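Long-range contacts in 5'-deoxynucleotidase (Pyrococcus horikoshii, PDB 2CQZ), which probably hydrolyses 2'-deoxyribonucleoside 5'-monophosphates to deoxyribonucleosides and phosphate, as a metal-dependent enzyme of the HD-domain superfamily: residues R54-D59 against S162-D167; E119-R124 against R158-K163. One frame throughout, in Å; residues are numbered along the deposited sequence.

Contact 1: residues R54-D59 against S162-D167; sequences RGKRID and SKYLED
Lys56 and Tyr164 form the close-packed half of this contact. The two side chains cross at about a right angle, the lysine chain lying over one face of the ring, and Lys56 CB is 4.0 Å from the Tyr164 ring centroid in a CH-pi contact, almost on the ring normal. With CG anti to the backbone N (chi1 -175°) and a bend at chi2, the chain runs toward the phenol end, where Lys56 CD comes within 3.8 Å of Tyr164 OH. CE of Lys163 covers the rim of the opposite face. The Tyr164 side chain touches Leu51 of helix 33-53, and the contact joins the loop after that helix to the 3-10 turn before helix 166-173, at the surface of this all-helical HD domain. The more exposed side is polar and carried by Arg54, which extends from CG to NE and meets Asp167 tip to tip. Its guanidinium grips the carboxylate end-on in a bidentate salt bridge, with NH2 of Arg54 2.8 Å from OD2 of Asp167. NH1 of Arg54 is 3.1 Å from OD1 of Asp167. Both oxygens are approached from above the carboxylate plane, the two planes being 48° apart. NH1 also donates to the carbonyl O of Tyr164, in the plane of both groups. An alanine at Asp167 would lose both carboxylate bonds and would probably leave the Arg54 tip less firmly oriented.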
loop_
_atom_site.group_PDB
_atom_site.type_symbol
_atom_site.label_atom_id
_atom_site.label_comp_id
_atom_site.label_asym_id
_atom_site.label_seq_id
_atom_site.Cartn_x
_atom_site.Cartn_y
_atom_site.Cartn_z
ATOM N N ARG A 54 18.797 12.810 36.779
ATOM C CA ARG A 54 20.232 12.610 36.876
ATOM C C ARG A 54 21.027 13.888 37.081
ATOM O O ARG A 54 22.222 13.932 36.797
ATOM C CB ARG A 54 20.743 11.848 35.656
ATOM C CG ARG A 54 20.265 10.403 35.634
ATOM C CD ARG A 54 20.848 9.613 34.471
ATOM N NE ARG A 54 20.351 8.240 34.468
ATOM C CZ ARG A 54 20.596 7.352 33.509
ATOM N NH1 ARG A 54 21.341 7.690 32.461
ATOM N NH2 ARG A 54 20.098 6.124 33.599
ATOM N N GLY A 55 20.369 14.921 37.597
ATOM C CA GLY A 55 21.067 16.167 37.846
ATOM C C GLY A 55 21.210 17.091 36.650
ATOM O O GLY A 55 21.459 18.287 36.814
ATOM N N LYS A 56 21.067 16.560 35.442
ATOM C CA LYS A 56 21.191 17.410 34.266
ATOM C C LYS A 56 19.857 18.123 34.005
ATOM O O LYS A 56 18.876 17.493 33.610
ATOM C CB LYS A 56 21.604 16.571 33.055
ATOM C CG LYS A 56 21.886 17.387 31.806
ATOM C CD LYS A 56 22.952 18.448 32.046
ATOM C CE LYS A 56 23.333 19.129 30.732
ATOM N NZ LYS A 56 24.304 20.246 30.884
ATOM N N ARG A 57 19.823 19.435 34.248
ATOM C CA ARG A 57 18.599 20.211 34.040
ATOM C C ARG A 57 18.424 20.576 32.570
ATOM O O ARG A 57 19.366 21.020 31.921
ATOM C CB ARG A 57 18.612 21.502 34.863
ATOM C CG ARG A 57 17.215 22.105 35.141
ATOM C CD ARG A 57 16.138 21.667 34.155
ATOM N NE ARG A 57 14.949 22.508 34.226
ATOM C CZ ARG A 57 14.931 23.786 33.857
ATOM N NH1 ARG A 57 16.043 24.371 33.407
ATOM N NH2 ARG A 57 13.788 24.467 33.873
ATOM N N ILE A 58 17.217 20.375 32.046
ATOM C CA ILE A 58 16.912 20.689 30.649
ATOM C C ILE A 58 15.724 21.653 30.545
ATOM O O ILE A 58 14.842 21.659 31.407
ATOM C CB ILE A 58 16.544 19.402 29.851
ATOM C CG1 ILE A 58 17.767 18.470 29.767
ATOM C CG2 ILE A 58 15.873 19.790 28.509
ATOM C CD1 ILE A 58 18.588 18.508 28.468
ATOM N N ASP A 59 15.728 22.484 29.502
ATOM C CA ASP A 59 14.614 23.390 29.233
ATOM C C ASP A 59 13.694 22.485 28.396
ATOM O O ASP A 59 13.757 22.469 27.160
ATOM C CB ASP A 59 15.054 24.595 28.388
ATOM C CG ASP A 59 13.928 25.600 28.175
ATOM O OD1 ASP A 59 12.744 25.206 28.268
ATOM O OD2 ASP A 59 14.214 26.784 27.909
ATOM N N SER A 162 25.496 12.834 25.834
ATOM C CA SER A 162 25.400 11.371 25.860
ATOM C C SER A 162 26.005 10.776 27.130
ATOM O O SER A 162 25.586 9.715 27.602
ATOM C CB SER A 162 26.076 10.765 24.629
ATOM O OG SER A 162 27.469 10.977 24.661
ATOM N N LYS A 163 26.997 11.477 27.665
ATOM C CA LYS A 163 27.678 11.102 28.894
ATOM C C LYS A 163 26.666 10.663 29.969
ATOM O O LYS A 163 26.921 9.728 30.733
ATOM C CB LYS A 163 28.500 12.308 29.370
ATOM C CG LYS A 163 28.432 12.583 30.865
ATOM C CD LYS A 163 29.071 13.921 31.249
ATOM C CE LYS A 163 28.937 14.163 32.757
ATOM N NZ LYS A 163 29.624 15.395 33.242
ATOM N N TYR A 164 25.517 11.338 30.020
ATOM C CA TYR A 164 24.467 11.022 30.991
ATOM C C TYR A 164 23.556 9.872 30.553
ATOM O O TYR A 164 22.676 9.460 31.316
ATOM C CB TYR A 164 23.591 12.250 31.226
ATOM C CG TYR A 164 24.316 13.451 31.771
ATOM C CD1 TYR A 164 24.496 13.619 33.146
ATOM C CD2 TYR A 164 24.801 14.436 30.914
ATOM C CE1 TYR A 164 25.138 14.750 33.655
ATOM C CE2 TYR A 164 25.447 15.569 31.406
ATOM C CZ TYR A 164 25.610 15.724 32.777
ATOM O OH TYR A 164 26.215 16.866 33.266
ATOM N N LEU A 165 23.768 9.353 29.340
ATOM C CA LEU A 165 22.922 8.284 28.795
ATOM C C LEU A 165 23.616 7.003 28.354
ATOM O O LEU A 165 23.034 6.203 27.617
ATOM C CB LEU A 165 22.144 8.822 27.602
ATOM C CG LEU A 165 21.425 10.149 27.807
ATOM C CD1 LEU A 165 20.975 10.662 26.460
ATOM C CD2 LEU A 165 20.254 9.962 28.759
ATOM N N GLU A 166 24.858 6.813 28.774
ATOM C CA GLU A 166 25.625 5.619 28.405
ATOM C C GLU A 166 24.859 4.282 28.543
ATOM O O GLU A 166 24.783 3.474 27.600
ATOM C CB GLU A 166 26.898 5.581 29.255
ATOM C CG GLU A 166 27.518 4.201 29.414
ATOM C CD GLU A 166 28.574 4.159 30.507
ATOM O OE1 GLU A 166 28.622 5.109 31.323
ATOM O OE2 GLU A 166 29.347 3.175 30.563
ATOM N N ASP A 167 24.290 4.057 29.723
ATOM C CA ASP A 167 23.551 2.833 29.991
ATOM C C ASP A 167 22.515 2.558 28.911
ATOM O O ASP A 167 22.380 1.429 28.424
ATOM C CB ASP A 167 22.862 2.925 31.353
ATOM C CG ASP A 167 21.861 4.074 31.429
ATOM O OD1 ASP A 167 22.163 5.160 30.889
ATOM O OD2 ASP A 167 20.780 3.899 32.037
#

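Contact 2: residues E119-R124 against R158-K163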
loop_
_atom_site.group_PDB
_atom_site.type_symbol
_atom_site.label_atom_id
_atom_site.label_comp_id
_atom_site.label_asym_id
_atom_site.label_seq_id
_atom_site.Cartn_x
_atom_site.Cartn_y
_atom_site.Cartn_z
ATOM N N GLU A 119 19.559 21.121 25.121
ATOM C CA GLU A 119 18.333 20.818 24.409
ATOM C C GLU A 119 18.624 20.377 22.984
ATOM O O GLU A 119 18.085 19.362 22.520
ATOM C CB GLU A 119 17.406 22.035 24.384
ATOM C CG GLU A 119 16.950 22.523 25.754
ATOM C CD GLU A 119 18.095 23.069 26.583
ATOM O OE1 GLU A 119 19.000 23.708 25.998
ATOM O OE2 GLU A 119 18.087 22.872 27.815
ATOM N N ALA A 120 19.472 21.140 22.290
ATOM C CA ALA A 120 19.825 20.839 20.899
ATOM C C ALA A 120 20.448 19.465 20.740
ATOM O O ALA A 120 20.209 18.780 19.745
ATOM C CB ALA A 120 20.773 21.900 20.347
ATOM N N GLN A 121 21.253 19.060 21.714
ATOM C CA GLN A 121 21.898 17.753 21.647
ATOM C C GLN A 121 20.909 16.652 21.960
ATOM O O GLN A 121 20.955 15.583 21.356
ATOM C CB GLN A 121 23.086 17.696 22.606
ATOM C CG GLN A 121 24.391 18.135 21.953
ATOM C CD GLN A 121 25.531 18.283 22.941
ATOM O OE1 GLN A 121 25.617 17.559 23.942
ATOM N NE2 GLN A 121 26.432 19.216 22.654
ATOM N N LEU A 122 20.009 16.928 22.898
ATOM C CA LEU A 122 18.974 15.982 23.285
ATOM C C LEU A 122 18.101 15.619 22.078
ATOM O O LEU A 122 17.827 14.442 21.814
ATOM C CB LEU A 122 18.093 16.601 24.368
ATOM C CG LEU A 122 16.851 15.796 24.760
ATOM C CD1 LEU A 122 17.288 14.455 25.313
ATOM C CD2 LEU A 122 16.031 16.564 25.793
ATOM N N VAL A 123 17.656 16.633 21.346
ATOM C CA VAL A 123 16.811 16.382 20.191
ATOM C C VAL A 123 17.589 15.611 19.141
ATOM O O VAL A 123 17.047 14.717 18.490
ATOM C CB VAL A 123 16.288 17.702 19.564
ATOM C CG1 VAL A 123 15.430 17.391 18.348
ATOM C CG2 VAL A 123 15.487 18.493 20.600
ATOM N N ARG A 124 18.863 15.961 18.981
ATOM C CA ARG A 124 19.719 15.305 17.995
ATOM C C ARG A 124 19.879 13.825 18.333
ATOM O O ARG A 124 19.911 12.977 17.434
ATOM C CB ARG A 124 21.089 15.985 17.944
ATOM C CG ARG A 124 22.027 15.396 16.919
ATOM C CD ARG A 124 21.617 15.784 15.514
ATOM N NE ARG A 124 21.691 17.229 15.298
ATOM C CZ ARG A 124 21.420 17.827 14.140
ATOM N NH1 ARG A 124 21.055 17.103 13.087
ATOM N NH2 ARG A 124 21.515 19.147 14.030
ATOM N N ARG A 158 29.674 11.052 20.404
ATOM C CA ARG A 158 30.445 12.279 20.183
ATOM C C ARG A 158 29.818 13.516 20.815
ATOM O O ARG A 158 30.415 14.592 20.813
ATOM C CB ARG A 158 30.602 12.543 18.686
ATOM C CG ARG A 158 31.843 11.971 18.067
ATOM C CD ARG A 158 31.910 12.307 16.581
ATOM N NE ARG A 158 31.049 11.429 15.789
ATOM C CZ ARG A 158 30.961 11.459 14.461
ATOM N NH1 ARG A 158 31.681 12.333 13.764
ATOM N NH2 ARG A 158 30.161 10.605 13.829
ATOM N N LEU A 159 28.610 13.373 21.342
ATOM C CA LEU A 159 27.922 14.506 21.943
ATOM C C LEU A 159 28.076 14.473 23.457
ATOM O O LEU A 159 27.875 13.439 24.094
ATOM C CB LEU A 159 26.439 14.491 21.543
ATOM C CG LEU A 159 26.126 14.543 20.036
ATOM C CD1 LEU A 159 24.620 14.470 19.806
ATOM C CD2 LEU A 159 26.684 15.821 19.440
ATOM N N GLU A 160 28.444 15.610 24.032
ATOM C CA GLU A 160 28.636 15.698 25.474
ATOM C C GLU A 160 27.500 15.097 26.268
ATOM O O GLU A 160 27.717 14.262 27.146
ATOM C CB GLU A 160 28.772 17.145 25.911
ATOM C CG GLU A 160 30.049 17.820 25.520
ATOM C CD GLU A 160 30.064 19.249 26.011
ATOM O OE1 GLU A 160 29.439 20.114 25.348
ATOM O OE2 GLU A 160 30.674 19.496 27.076
ATOM N N LEU A 161 26.290 15.555 25.967
ATOM C CA LEU A 161 25.091 15.104 26.659
ATOM C C LEU A 161 24.950 13.589 26.789
ATOM O O LEU A 161 24.355 13.116 27.757
ATOM C CB LEU A 161 23.849 15.673 25.969
ATOM C CG LEU A 161 22.543 15.545 26.750
ATOM C CD1 LEU A 161 22.675 16.276 28.076
ATOM C CD2 LEU A 161 21.405 16.124 25.936
ATOM N N SER A 162 25.496 12.834 25.834
ATOM C CA SER A 162 25.400 11.371 25.860
ATOM C C SER A 162 26.005 10.776 27.130
ATOM O O SER A 162 25.586 9.715 27.602
ATOM C CB SER A 162 26.076 10.765 24.629
ATOM O OG SER A 162 27.469 10.977 24.661
ATOM N N LYS A 163 26.997 11.477 27.665
ATOM C CA LYS A 163 27.678 11.102 28.894
ATOM C C LYS A 163 26.666 10.663 29.969
ATOM O O LYS A 163 26.921 9.728 30.733
ATOM C CB LYS A 163 28.500 12.308 29.370
ATOM C CG LYS A 163 28.432 12.583 30.865
ATOM C CD LYS A 163 29.071 13.921 31.249
ATOM C CE LYS A 163 28.937 14.163 32.757
ATOM N NZ LYS A 163 29.624 15.395 33.242
#
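Gln121 carries the contact between helix 118-140 and the turn at 158-163, and its chain runs antiparallel to the side chains of Leu159 and Leu161, sliding past each. CB of Gln121 rests against Leu161, 4.0 Å from that residue's CB. Gln121 CG meets the CD2 methyl of Leu159 at 4.1 Å. Gln121 CD is 4.1 Å from CB of Leu159 and equally far from N of Glu160. The chain is extended beyond CG (chi2 171°), which carries the amide to the 3-10 turn that begins at Glu160. There OE1 of Gln121 accepts a hydrogen bond from the backbone N of Leu161, 2.9 Å long and nearly straight at 167°, with the donor almost along the C=O axis. The other branch of the tip, NE2, is hydrogen-bonded to the O of Cys115. With both ends of the amide engaged, its rotation is fixed and this buried polar group is satisfied. Within the turn, the O of Leu159 accepts from both N and OG of Ser162.

Leucine contacts lie nearer the helix, around the base of the Gln121 chain. CD2 of Leu161 packs 3.7 Å from CB of Leu122, while CD1 of Leu159 reaches CG of Arg124 at 4.0 Å. The Arg124 guanidinium binds Tyr112 by a hydrogen bond to its O and a cation-pi contact with its ring. The turn packs on helix 118-140 of the HD domain, which also carries the metal ligand Asp127; Leu122 and Leu161 both touch Leu51 of helix 33-53, with helix 60-69 against Leu122 and helix 106-114 beside Arg124.

The two contacts lie about 9 Å apart, centre to centre, on the same side of the chain's centre, and share Ser162 and Lys163 within 158-167, made of the linker after helix 152-157 and the start of helix 166-173. Along the chain the order is 54-59, 119-124, then 158-167. The two earlier parts also touch each other: Asp59 N and Glu119 OE2 probably form a hydrogen bond, and Ile58 packs on Leu122. Residues 158-167 thus tie the loop between helices 33-53 and 60-69 to the metal-bearing helix 118-140, contact 1 at the surface and contact 2 partly buried, near the nickel site but not among its ligands: the Arg124 side chain is about 7 Å from the ion.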